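Side-chain contacts in reducing-end xylose-releasing exo-oligoxylanase Rex8A (Paenibacillus barcinonensis, PDB 6SUD), which hydrolyses short xylooligosaccharides, linear or branched, by releasing xylose from their reducing ends, and so takes part in xylan breakdown: residues 29-32 against 33-37; 345-348 against 349-353. The protein carries 1 engineered substitution. All blocks are in the same frame, centred on the assembly; numbering follows the deposited sequence.

Contact 1: 29-32 against 33-37; sequences KARL and EQTWN. With EDO (1,2-ethanediol), chain C.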
loop_
_atom_site.group_PDB
_atom_site.type_symbol
_atom_site.label_atom_id
_atom_site.label_comp_id
_atom_site.label_asym_id
_atom_site.label_seq_id
_atom_site.Cartn_x
_atom_site.Cartn_y
_atom_site.Cartn_z
ATOM N N LYS A 29 18.929 -2.325 12.040
ATOM C CA LYS A 29 18.303 -1.107 12.628
ATOM C C LYS A 29 18.917 0.152 11.993
ATOM O O LYS A 29 18.158 1.082 11.657
ATOM C CB LYS A 29 18.458 -1.125 14.153
ATOM C CG LYS A 29 18.253 0.204 14.867
ATOM C CD LYS A 29 18.949 0.244 16.212
ATOM C CE LYS A 29 18.594 1.461 17.041
ATOM N NZ LYS A 29 17.408 1.214 17.899
ATOM N N ALA A 30 20.243 0.201 11.832
ATOM C CA ALA A 30 20.941 1.377 11.261
ATOM C C ALA A 30 20.524 1.576 9.795
ATOM O O ALA A 30 20.358 2.744 9.375
ATOM C CB ALA A 30 22.436 1.232 11.395
ATOM N N ARG A 31 20.370 0.478 9.053
ATOM C CA ARG A 31 19.985 0.502 7.615
ATOM C C ARG A 31 18.561 1.058 7.509
ATOM O O ARG A 31 18.321 1.886 6.619
ATOM C CB ARG A 31 20.113 -0.888 6.985
ATOM C CG ARG A 31 19.770 -0.937 5.503
ATOM C CD ARG A 31 20.727 -0.153 4.619
ATOM N NE ARG A 31 20.299 -0.280 3.228
ATOM C CZ ARG A 31 20.568 -1.322 2.443
ATOM N NH1 ARG A 31 20.110 -1.337 1.202
ATOM N NH2 ARG A 31 21.282 -2.348 2.898
ATOM N N LEU A 32 17.674 0.632 8.413
ATOM C CA LEU A 32 16.261 1.068 8.394
ATOM C C LEU A 32 16.231 2.560 8.723
ATOM O O LEU A 32 15.605 3.331 7.978
ATOM C CB LEU A 32 15.425 0.267 9.396
ATOM C CG LEU A 32 13.973 0.735 9.466
ATOM C CD1 LEU A 32 13.329 0.690 8.088
ATOM C CD2 LEU A 32 13.160 -0.068 10.454
ATOM N N GLU A 33 16.946 2.958 9.772
ATOM C CA GLU A 33 17.007 4.376 10.185
ATOM C C GLU A 33 17.557 5.221 9.033
ATOM O O GLU A 33 17.020 6.305 8.829
ATOM C CB GLU A 33 17.811 4.509 11.472
ATOM C CG GLU A 33 18.434 5.876 11.656
ATOM C CD GLU A 33 17.415 6.982 11.866
ATOM O OE1 GLU A 33 17.823 8.139 12.062
ATOM O OE2 GLU A 33 16.211 6.687 11.830
ATOM N N GLN A 34 18.593 4.751 8.331
ATOM C CA GLN A 34 19.216 5.534 7.235
ATOM C C GLN A 34 18.270 5.599 6.035
ATOM O O GLN A 34 18.285 6.632 5.322
ATOM C CB GLN A 34 20.562 4.976 6.780
ATOM C CG GLN A 34 21.304 5.975 5.906
ATOM C CD GLN A 34 21.254 7.377 6.471
ATOM O OE1 GLN A 34 20.680 8.283 5.875
ATOM N NE2 GLN A 34 21.829 7.569 7.649
ATOM N N THR A 35 17.444 4.574 5.816
ATOM C CA THR A 35 16.487 4.629 4.685
ATOM C C THR A 35 15.488 5.750 4.981
ATOM O O THR A 35 15.228 6.591 4.095
ATOM C CB THR A 35 15.787 3.288 4.448
ATOM O OG1 THR A 35 16.791 2.292 4.261
ATOM C CG2 THR A 35 14.835 3.358 3.273
ATOM N N TRP A 36 14.981 5.774 6.212
ATOM C CA TRP A 36 14.079 6.850 6.691
ATOM C C TRP A 36 14.713 8.219 6.436
ATOM O O TRP A 36 14.063 9.070 5.844
ATOM C CB TRP A 36 13.742 6.690 8.176
ATOM C CG TRP A 36 13.067 7.914 8.717
ATOM C CD1 TRP A 36 13.692 8.987 9.284
ATOM C CD2 TRP A 36 11.666 8.265 8.646
ATOM N NE1 TRP A 36 12.786 9.960 9.597
ATOM C CE2 TRP A 36 11.540 9.556 9.207
ATOM C CE3 TRP A 36 10.514 7.642 8.156
ATOM C CZ2 TRP A 36 10.316 10.210 9.319
ATOM C CZ3 TRP A 36 9.302 8.285 8.277
ATOM C CH2 TRP A 36 9.204 9.550 8.851
ATOM N N ASN A 37 15.933 8.429 6.934
ATOM C CA ASN A 37 16.646 9.731 6.859
ATOM C C ASN A 37 16.767 10.199 5.404
ATOM O O ASN A 37 16.555 11.406 5.153
ATOM C CB ASN A 37 18.017 9.615 7.518
ATOM C CG ASN A 37 17.867 9.460 9.013
ATOM O OD1 ASN A 37 16.963 10.048 9.598
ATOM N ND2 ASN A 37 18.726 8.671 9.639
HETATM C C1 EDO C . 12.096 12.900 13.004
HETATM O O1 EDO C . 12.438 14.168 12.465
HETATM C C2 EDO C . 12.277 11.924 11.982
HETATM O O2 EDO C . 13.589 12.001 11.465
HETATM O O HOH W 1 18.679 1.968 2.448
#
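One turn of helix 25-41, packed against helix 359-373, is stitched here by the hydroxyl of Thr35 to the carbonyl of Arg31. Thr35 OG1 donates to Arg31 O over 2.8 Å, possible because a chi1 of -56° sets the hydroxyl beside its own backbone N, facing the preceding turn. The backbone Thr35 N reaches the same oxygen from the opposite face of the carbonyl plane, so two bonds grip Arg31 O. A water accepts from Arg31 NE at 2.9 Å and donates to Thr35 OG1 at 2.6 Å, lying in the guanidinium plane at its edge, while NH2 bonds to the backbone O of Trp349 and NH1 to Tyr366 OH. The i to i+4 backbone bond from Thr35 N to Arg31 O recurs from Trp36 N to Leu32 O, nearly straight at 173°, and Leu32 and Thr35 turn their aliphatic parts to helix 359-373, as a buried helix face demands. Farther along, Trp36 stacks on Phe40 and gives NE1 to O2 of an ethanediol, probably a crystallisation additive, at 2.9 Å. An alanine in place of Trp36 would probably leave Phe40 without its stacking mate, Lys84 without its cation-pi face and Met82 without a packing surface.

Contact 2: 345-348 against 349-353; sequences VKRF and WNTPL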
loop_
_atom_site.group_PDB
_atom_site.type_symbol
_atom_site.label_atom_id
_atom_site.label_comp_id
_atom_site.label_asym_id
_atom_site.label_seq_id
_atom_site.Cartn_x
_atom_site.Cartn_y
_atom_site.Cartn_z
ATOM N N VAL A 345 15.930 -11.549 -0.635
ATOM C CA VAL A 345 16.216 -10.783 0.610
ATOM C C VAL A 345 17.613 -10.180 0.470
ATOM O O VAL A 345 17.782 -8.984 0.781
ATOM C CB VAL A 345 16.118 -11.672 1.866
ATOM C CG1 VAL A 345 16.651 -10.974 3.105
ATOM C CG2 VAL A 345 14.702 -12.151 2.127
ATOM N N LYS A 346 18.581 -10.984 0.036
ATOM C CA LYS A 346 19.990 -10.535 -0.137
ATOM C C LYS A 346 20.067 -9.513 -1.274
ATOM O O LYS A 346 20.766 -8.494 -1.100
ATOM C CB LYS A 346 20.908 -11.727 -0.416
ATOM C CG LYS A 346 22.366 -11.372 -0.673
ATOM C CD LYS A 346 23.221 -12.580 -0.993
ATOM C CE LYS A 346 24.427 -12.719 -0.090
ATOM N NZ LYS A 346 25.583 -11.946 -0.599
ATOM N N ARG A 347 19.391 -9.775 -2.395
ATOM C CA ARG A 347 19.415 -8.867 -3.571
ATOM C C ARG A 347 18.883 -7.500 -3.131
ATOM O O ARG A 347 19.455 -6.481 -3.523
ATOM C CB ARG A 347 18.585 -9.449 -4.719
ATOM C CG ARG A 347 18.444 -8.531 -5.926
ATOM C CD ARG A 347 19.753 -8.338 -6.652
ATOM N NE ARG A 347 19.586 -7.837 -8.016
ATOM C CZ ARG A 347 19.478 -6.551 -8.358
ATOM N NH1 ARG A 347 19.489 -5.591 -7.441
ATOM N NH2 ARG A 347 19.336 -6.229 -9.631
ATOM N N PHE A 348 17.816 -7.494 -2.333
ATOM C CA PHE A 348 17.174 -6.243 -1.870
ATOM C C PHE A 348 18.134 -5.475 -0.957
ATOM O O PHE A 348 18.303 -4.246 -1.140
ATOM C CB PHE A 348 15.855 -6.544 -1.160
ATOM C CG PHE A 348 15.199 -5.284 -0.671
ATOM C CD1 PHE A 348 14.571 -4.431 -1.569
ATOM C CD2 PHE A 348 15.292 -4.905 0.658
ATOM C CE1 PHE A 348 14.002 -3.248 -1.132
ATOM C CE2 PHE A 348 14.732 -3.719 1.089
ATOM C CZ PHE A 348 14.078 -2.902 0.194
ATOM N N TRP A 349 18.737 -6.172 0.007
ATOM C CA TRP A 349 19.699 -5.585 0.977
ATOM C C TRP A 349 20.785 -4.827 0.203
ATOM O O TRP A 349 21.199 -3.735 0.647
ATOM C CB TRP A 349 20.305 -6.669 1.883
ATOM C CG TRP A 349 21.324 -6.141 2.844
ATOM C CD1 TRP A 349 22.667 -6.044 2.627
ATOM C CD2 TRP A 349 21.090 -5.600 4.159
ATOM N NE1 TRP A 349 23.290 -5.503 3.720
ATOM C CE2 TRP A 349 22.351 -5.227 4.679
ATOM C CE3 TRP A 349 19.954 -5.412 4.955
ATOM C CZ2 TRP A 349 22.497 -4.655 5.941
ATOM C CZ3 TRP A 349 20.099 -4.856 6.209
ATOM C CH2 TRP A 349 21.354 -4.477 6.692
ATOM N N ASN A 350 21.218 -5.382 -0.928
ATOM C CA ASN A 350 22.369 -4.860 -1.710
ATOM C C ASN A 350 21.886 -3.822 -2.733
ATOM O O ASN A 350 22.740 -3.266 -3.437
ATOM C CB ASN A 350 23.157 -6.024 -2.308
ATOM C CG ASN A 350 23.810 -6.869 -1.238
ATOM O OD1 ASN A 350 23.559 -8.069 -1.137
ATOM N ND2 ASN A 350 24.616 -6.239 -0.404
ATOM N N THR A 351 20.581 -3.520 -2.763
ATOM C CA THR A 351 19.975 -2.522 -3.685
ATOM C C THR A 351 19.790 -1.205 -2.932
ATOM O O THR A 351 19.190 -1.202 -1.862
ATOM C CB THR A 351 18.657 -3.048 -4.271
ATOM O OG1 THR A 351 18.927 -4.244 -5.008
ATOM C CG2 THR A 351 17.960 -2.046 -5.168
ATOM N N PRO A 352 20.303 -0.063 -3.450
ATOM C CA PRO A 352 20.076 1.238 -2.828
ATOM C C PRO A 352 18.750 1.873 -3.276
ATOM O O PRO A 352 18.143 1.432 -4.243
ATOM C CB PRO A 352 21.283 2.046 -3.324
ATOM C CG PRO A 352 21.499 1.524 -4.732
ATOM C CD PRO A 352 21.132 0.054 -4.664
ATOM N N LEU A 353 18.322 2.903 -2.552
ATOM C CA LEU A 353 17.171 3.747 -2.950
ATOM C C LEU A 353 17.385 4.237 -4.382
ATOM O O LEU A 353 18.542 4.530 -4.769
ATOM C CB LEU A 353 17.060 4.933 -1.997
ATOM C CG LEU A 353 16.455 4.618 -0.635
ATOM C CD1 LEU A 353 16.698 5.773 0.326
ATOM C CD2 LEU A 353 14.970 4.304 -0.756
#
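A chi1 of -61° sets the Thr351 hydroxyl beside its own backbone N, facing Arg347, whose chain, bent at chi2 (68°), brings the guanidinium round to the same oxygen. Thr351 OG1 donates to Arg347 O at 2.7 Å, approaching obliquely to the carbonyl plane. Arg347 NH1 returns a weak bond to Thr351 OG1 at 2.8 Å, the hydroxyl lying in the guanidinium plane at its edge; threonine suits the place because its one oxygen can both give and accept. This is the C-terminal end of helix 341-349, where the i to i+4 ladder runs out: Trp349 N still bonds to Val345 O and Asn350 N to Lys346 O, but Thr351 N takes Phe348 O instead, three residues back, at 2.9 Å and from well above the carbonyl plane. The hydroxyl of Thr351 thus serves the Arg347 carbonyl in place of the backbone N-H, and after Thr351 the chain leaves as a loop. Phe348 points away from the turn, its nonpolar ring suited to burial between helices 322-331 and 359-373. The indole of Trp349 reaches out to lie against helix 25-41, stacking on Tyr23 and meeting Phe18 edge-to-face.

Followed from the N terminus, the chain first makes contact 1 within helix 25-41, then runs through most of the protein before contact 2 ends helix 341-349. Both are local, each made chiefly of side chains and backbone groups three to four residues apart, so they come in series and neither nests in nor crosses the other. In space their centres are about 13 Å apart, and Arg31 bridges them: NH2 probably donates to Trp349 O at 2.6 Å, and the guanidinium also makes a cation-pi contact with the Trp349 indole. Tyr366 of helix 359-373 ties both, its hydroxyl bonding to Arg31 NH1 and Thr351 O. Early and late helices are thereby joined, away from the bound xylose.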